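PDB 6UK5: CalS10 from Micromonospora echinospora, which binds S-adenosylmethionine and probably transfers its methyl group to an amino pentose during calicheamicin biosynthesis. Local coordinates for residues A[225-230]-A[245-250]. Numbering follows the deposited sequence.
Sequences AAFAAA and GLFVAT
Phe-227 of helix 220-229 reaches across to Phe-247 and Ala-249 of strand 246-251, so that one helix side chain is set on one face of the methyltransferase sheet. The Ala-249 methyl lies over one face of the Phe-227 ring, its CB 4.3 Å from the Phe-227 centroid and 16° off the ring normal, a CH-pi contact displaced toward CD1. Phe-247 sits at the edge of the Phe-227 ring instead: CE2 of Phe-227 comes within 4.0 Å of Phe-247 CG, and Phe-227 CZ lies 4.0 Å from Phe-247 CB. The two ring planes are inclined at 57° and the centroids stand 5.8 Å apart. Strand 246-251 is inserted antiparallel between 149-153 and 232-237, as the last strand is in the seven-stranded sheet of Rossmann-like, S-adenosylmethionine-dependent methyltransferases. Being two apart in an extended strand, Phe-247 and Ala-249 both turn to the helix, whereas Val-248 between them points away. With CG anti to its carbonyl carbon (chi1 -69°), Phe-227 extends from the helix into the layer also lined by Val-138 of helix 131-143 and Leu-151. With an alanine in its place, the Ala-249 methyl would probably lose its aromatic cover and a gap would open beside Phe-247, whose ring also meets Tyr-223 and Tyr-236.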
# COMPACT_ATOMS: atom_id res chain seq x y z
N ALA A 225 -14.01 37.44 13.07
CA ALA A 225 -14.98 37.74 14.11
C ALA A 225 -14.68 36.98 15.39
O ALA A 225 -14.89 37.49 16.49
CB ALA A 225 -16.39 37.41 13.62
N ALA A 226 -14.19 35.74 15.27
CA ALA A 226 -13.89 34.95 16.47
C ALA A 226 -12.70 35.52 17.22
O ALA A 226 -12.70 35.57 18.46
CB ALA A 226 -13.64 33.50 16.08
N PHE A 227 -11.66 35.96 16.50
CA PHE A 227 -10.53 36.61 17.15
C PHE A 227 -10.97 37.88 17.86
O PHE A 227 -10.68 38.07 19.05
CB PHE A 227 -9.43 36.93 16.13
CG PHE A 227 -8.73 35.72 15.59
CD1 PHE A 227 -8.19 34.77 16.44
CD2 PHE A 227 -8.59 35.55 14.22
CE1 PHE A 227 -7.54 33.66 15.93
CE2 PHE A 227 -7.94 34.44 13.71
CZ PHE A 227 -7.41 33.50 14.57
N ALA A 228 -11.66 38.76 17.15
CA ALA A 228 -12.12 40.01 17.75
C ALA A 228 -13.01 39.73 18.96
O ALA A 228 -12.89 40.39 20.00
CB ALA A 228 -12.86 40.85 16.72
N ALA A 229 -13.91 38.75 18.84
CA ALA A 229 -14.74 38.37 19.97
C ALA A 229 -13.89 37.96 21.17
O ALA A 229 -14.33 38.07 22.31
CB ALA A 229 -15.67 37.22 19.57
N ALA A 230 -12.67 37.48 20.92
CA ALA A 230 -11.77 37.01 21.96
C ALA A 230 -10.68 38.02 22.31
O ALA A 230 -9.68 37.65 22.93
CB ALA A 230 -11.13 35.68 21.54
N GLY A 245 -1.75 28.88 4.24
CA GLY A 245 -1.56 30.12 4.94
C GLY A 245 -1.57 29.91 6.45
O GLY A 245 -1.51 28.79 6.96
N LEU A 246 -1.66 31.03 7.17
CA LEU A 246 -1.51 31.01 8.61
C LEU A 246 -2.08 32.29 9.19
O LEU A 246 -1.70 33.39 8.76
CB LEU A 246 -0.03 30.86 8.99
CG LEU A 246 0.34 30.21 10.32
CD1 LEU A 246 0.16 28.70 10.25
CD2 LEU A 246 1.78 30.56 10.66
N PHE A 247 -2.98 32.17 10.16
CA PHE A 247 -3.44 33.31 10.94
C PHE A 247 -2.48 33.55 12.10
O PHE A 247 -2.09 32.60 12.79
CB PHE A 247 -4.86 33.10 11.46
CG PHE A 247 -5.93 33.29 10.42
CD1 PHE A 247 -6.26 34.57 9.98
CD2 PHE A 247 -6.60 32.21 9.89
CE1 PHE A 247 -7.24 34.75 9.02
CE2 PHE A 247 -7.58 32.39 8.93
CZ PHE A 247 -7.90 33.66 8.50
N VAL A 248 -2.10 34.81 12.30
CA VAL A 248 -1.26 35.22 13.42
C VAL A 248 -1.95 36.41 14.08
O VAL A 248 -2.06 37.48 13.48
CB VAL A 248 0.16 35.59 12.98
CG1 VAL A 248 0.98 36.04 14.18
CG2 VAL A 248 0.83 34.40 12.30
N ALA A 249 -2.42 36.21 15.31
CA ALA A 249 -3.14 37.23 16.05
C ALA A 249 -2.43 37.51 17.37
O ALA A 249 -1.64 36.69 17.85
CB ALA A 249 -4.59 36.80 16.32
N THR A 250 -2.70 38.67 17.94
CA THR A 250 -2.09 39.09 19.20
C THR A 250 -3.16 39.54 20.18
O THR A 250 -4.16 40.16 19.80
CB THR A 250 -1.05 40.19 18.98
OG1 THR A 250 -1.63 41.29 18.27
CG2 THR A 250 0.16 39.65 18.21